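Local coordinates for IclR family transcriptional regulator (Brucella abortus, PDB 5WHM), which probably represses transcription as an IclR-type regulator, with a helix-turn-helix domain for DNA and a C-terminal domain of the IclR family, at residues V221-K226 with L231-G236. Residues are numbered along the deposited sequence; the frame is centred on the assembly and turned at random.
With ACY (acetic acid), chain J.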
ATOM      1  N   VAL C 221      -4.473   5.400 -23.027  1.00 28.72           N
ATOM      2  CA  VAL C 221      -5.809   5.069 -23.532  1.00 31.09           C
ATOM      3  C   VAL C 221      -6.684   4.704 -22.342  1.00 33.03           C
ATOM      4  O   VAL C 221      -6.304   3.819 -21.553  1.00 30.31           O
ATOM      5  CB  VAL C 221      -5.767   3.904 -24.532  1.00 33.36           C
ATOM      6  CG1 VAL C 221      -7.175   3.415 -24.855  1.00 32.89           C
ATOM      7  CG2 VAL C 221      -5.030   4.315 -25.823  1.00 33.69           C
ATOM      8  N   PRO C 222      -7.843   5.329 -22.160  1.00 32.73           N
ATOM      9  CA  PRO C 222      -8.673   5.019 -20.992  1.00 32.10           C
ATOM     10  C   PRO C 222      -9.640   3.874 -21.280  1.00 36.88           C
ATOM     11  O   PRO C 222      -9.914   3.520 -22.426  1.00 35.42           O
ATOM     12  CB  PRO C 222      -9.428   6.334 -20.759  1.00 31.32           C
ATOM     13  CG  PRO C 222      -9.656   6.853 -22.206  1.00 33.35           C
ATOM     14  CD  PRO C 222      -8.447   6.378 -23.009  1.00 29.50           C
ATOM     15  N   LEU C 223     -10.146   3.282 -20.207  1.00 33.09           N
ATOM     16  CA  LEU C 223     -11.162   2.242 -20.305  1.00 31.86           C
ATOM     17  C   LEU C 223     -12.192   2.475 -19.205  1.00 36.65           C
ATOM     18  O   LEU C 223     -11.828   2.542 -18.030  1.00 44.70           O
ATOM     19  CB  LEU C 223     -10.526   0.858 -20.154  1.00 42.65           C
ATOM     20  CG  LEU C 223     -11.468  -0.310 -19.888  1.00 47.88           C
ATOM     21  CD1 LEU C 223     -12.314  -0.551 -21.130  1.00 52.15           C
ATOM     22  CD2 LEU C 223     -10.661  -1.523 -19.533  1.00 48.67           C
ATOM     23  N   VAL C 224     -13.461   2.594 -19.569  1.00 38.90           N
ATOM     24  CA  VAL C 224     -14.522   2.779 -18.587  1.00 48.74           C
ATOM     25  C   VAL C 224     -14.963   1.403 -18.106  1.00 50.31           C
ATOM     26  O   VAL C 224     -15.441   0.592 -18.900  1.00 53.40           O
ATOM     27  CB  VAL C 224     -15.705   3.567 -19.174  1.00 52.85           C
ATOM     28  CG1 VAL C 224     -16.832   3.643 -18.151  1.00 57.14           C
ATOM     29  CG2 VAL C 224     -15.275   4.972 -19.581  1.00 50.07           C
ATOM     30  N   HIS C 225     -14.782   1.124 -16.812  1.00 52.30           N
ATOM     31  CA  HIS C 225     -15.110  -0.181 -16.244  1.00 56.61           C
ATOM     32  C   HIS C 225     -16.203  -0.019 -15.195  1.00 55.42           C
ATOM     33  O   HIS C 225     -16.127   0.877 -14.349  1.00 49.23           O
ATOM     34  CB  HIS C 225     -13.874  -0.848 -15.634  1.00 65.19           C
ATOM     35  CG  HIS C 225     -14.042  -2.316 -15.384  1.00 79.40           C
ATOM     36  ND1 HIS C 225     -15.266  -2.951 -15.462  1.00 85.12           N
ATOM     37  CD2 HIS C 225     -13.141  -3.276 -15.076  1.00 81.93           C
ATOM     38  CE1 HIS C 225     -15.112  -4.236 -15.191  1.00 86.65           C
ATOM     39  NE2 HIS C 225     -13.832  -4.460 -14.950  1.00 84.46           N
ATOM     40  N   LYS C 226     -17.217  -0.888 -15.261  1.00 63.85           N
ATOM     41  CA  LYS C 226     -18.388  -0.754 -14.398  1.00 73.60           C
ATOM     42  C   LYS C 226     -18.020  -0.815 -12.921  1.00 78.06           C
ATOM     43  O   LYS C 226     -18.640  -0.127 -12.103  1.00 82.31           O
ATOM     44  CB  LYS C 226     -19.408  -1.842 -14.743  1.00 80.50           C
ATOM     45  CG  LYS C 226     -18.790  -3.234 -14.865  1.00 84.34           C
ATOM     46  CD  LYS C 226     -19.734  -4.260 -15.506  1.00 88.16           C
ATOM     47  CE  LYS C 226     -20.876  -4.661 -14.578  1.00 90.00           C
ATOM     48  NZ  LYS C 226     -21.269  -6.085 -14.774  1.00 90.85           N
ATOM     49  N   LEU C 231     -10.245   3.077 -15.751  1.00 33.71           N
ATOM     50  CA  LEU C 231      -8.853   2.654 -15.717  1.00 33.61           C
ATOM     51  C   LEU C 231      -8.142   3.250 -16.925  1.00 34.19           C
ATOM     52  O   LEU C 231      -8.759   3.523 -17.951  1.00 34.88           O
ATOM     53  CB  LEU C 231      -8.725   1.130 -15.746  1.00 34.51           C
ATOM     54  CG  LEU C 231      -9.384   0.340 -14.641  1.00 39.02           C
ATOM     55  CD1 LEU C 231      -9.336  -1.158 -14.981  1.00 43.00           C
ATOM     56  CD2 LEU C 231      -8.686   0.646 -13.316  1.00 36.04           C
ATOM     57  N   VAL C 232      -6.851   3.512 -16.789  1.00 30.00           N
ATOM     58  CA  VAL C 232      -6.115   4.090 -17.908  1.00 27.90           C
ATOM     59  C   VAL C 232      -4.849   3.274 -18.091  1.00 26.98           C
ATOM     60  O   VAL C 232      -4.172   2.951 -17.105  1.00 30.20           O
ATOM     61  CB  VAL C 232      -5.763   5.575 -17.688  1.00 28.51           C
ATOM     62  CG1 VAL C 232      -5.174   6.142 -18.986  1.00 29.70           C
ATOM     63  CG2 VAL C 232      -6.987   6.379 -17.232  1.00 32.17           C
ATOM     64  N   PHE C 233      -4.528   2.947 -19.349  1.00 26.84           N
ATOM     65  CA  PHE C 233      -3.316   2.211 -19.676  1.00 33.06           C
ATOM     66  C   PHE C 233      -2.367   3.117 -20.433  1.00 30.24           C
ATOM     67  O   PHE C 233      -2.798   3.903 -21.280  1.00 31.65           O
ATOM     68  CB  PHE C 233      -3.658   0.951 -20.477  1.00 27.68           C
ATOM     69  CG  PHE C 233      -4.556   0.009 -19.719  1.00 30.03           C
ATOM     70  CD1 PHE C 233      -5.941   0.218 -19.691  1.00 31.63           C
ATOM     71  CD2 PHE C 233      -4.013  -1.034 -18.957  1.00 30.89           C
ATOM     72  CE1 PHE C 233      -6.782  -0.629 -18.912  1.00 32.01           C
ATOM     73  CE2 PHE C 233      -4.835  -1.890 -18.210  1.00 30.42           C
ATOM     74  CZ  PHE C 233      -6.228  -1.699 -18.200  1.00 30.80           C
ATOM     75  N   ASN C 234      -1.082   3.065 -20.105  1.00 30.59           N
ATOM     76  CA  ASN C 234      -0.151   3.893 -20.854  1.00 27.67           C
ATOM     77  C   ASN C 234       1.053   3.072 -21.286  1.00 33.50           C
ATOM     78  O   ASN C 234       1.251   1.918 -20.890  1.00 32.14           O
ATOM     79  CB  ASN C 234       0.304   5.153 -20.076  1.00 27.13           C
ATOM     80  CG  ASN C 234       1.264   4.845 -18.917  1.00 34.07           C
ATOM     81  OD1 ASN C 234       1.618   3.697 -18.657  1.00 39.09           O
ATOM     82  ND2 ASN C 234       1.691   5.895 -18.216  1.00 37.49           N
ATOM     83  N   CYS C 235       1.849   3.692 -22.145  1.00 34.26           N
ATOM     84  CA  CYS C 235       3.090   3.096 -22.604  1.00 32.80           C
ATOM     85  C   CYS C 235       4.014   4.273 -22.840  1.00 38.14           C
ATOM     86  O   CYS C 235       3.656   5.196 -23.582  1.00 35.27           O
ATOM     87  CB  CYS C 235       2.867   2.279 -23.871  1.00 35.54           C
ATOM     88  SG  CYS C 235       4.410   1.563 -24.535  1.00 39.38           S
ATOM     89  N   GLY C 236       5.167   4.279 -22.189  1.00 37.32           N
ATOM     90  CA  GLY C 236       5.965   5.493 -22.218  1.00 35.41           C
ATOM     91  C   GLY C 236       7.396   5.144 -21.899  1.00 42.00           C
ATOM     92  O   GLY C 236       7.706   4.018 -21.509  1.00 39.58           O
TER
HETATM   93  C   ACY J 302       2.730   9.690 -18.677  1.00 38.54           C
HETATM   94  O   ACY J 302       1.649   9.046 -18.714  1.00 40.29           O
HETATM   95  OXT ACY J 302       2.898  10.825 -19.203  1.00 36.10           O
HETATM   96  CH3 ACY J 302       3.895   9.070 -17.956  1.00 35.90           C
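The ring of F233 has V221 O at its edge, near the ring plane. L223 approaches the same ring obliquely, with CD2 4.0 Å from F233 CE1. The two side chains lie side by side and point the same way. With L223 CG anti to the backbone N (chi1 165°) and F233 CG anti to the carbonyl carbon (chi1 -60°), CD2 of the leucine comes up against the phenylalanine ring. The H225 ring meets L231 at its edge: L231 CD1 lies near the ring plane, 4.4 Å from H225 CD2.

V221, L223, L231 and F233 share one face of the sheet. Helix 244-265 covers it, touching V221, L223 and F233. P222 and V232 lie on the other face, against helix 157-165, with P222 CB 4.3 Å from V232 CG2. V232 CG1 also rests 3.6 Å from V221 O.

The backbones are joined by two reciprocal pairs of hydrogen bonds. V221 N binds F233 O at 2.8 Å, and F233 N returns an almost straight bond to V221 O (178° at the hydrogen). L223 N binds L231 O at 2.7 Å, and L231 N binds L223 O. P222, which has no N-H, falls at the non-hydrogen-bonded pair with V232. Its CA makes a CA-H...O contact with L231 O.

N234 ND2 donates to O of the acetic acid at 3.2 Å and is also hydrogen-bonded to Y131 OH. The acetic acid, probably from the crystallisation liquor, is also hydrogen-bonded to S157 OG and V158 N.

The arrangement is an antiparallel beta hairpin, strands 216-225 and 229-238, within the central sheet of the GAF-like IclR C-terminal domain.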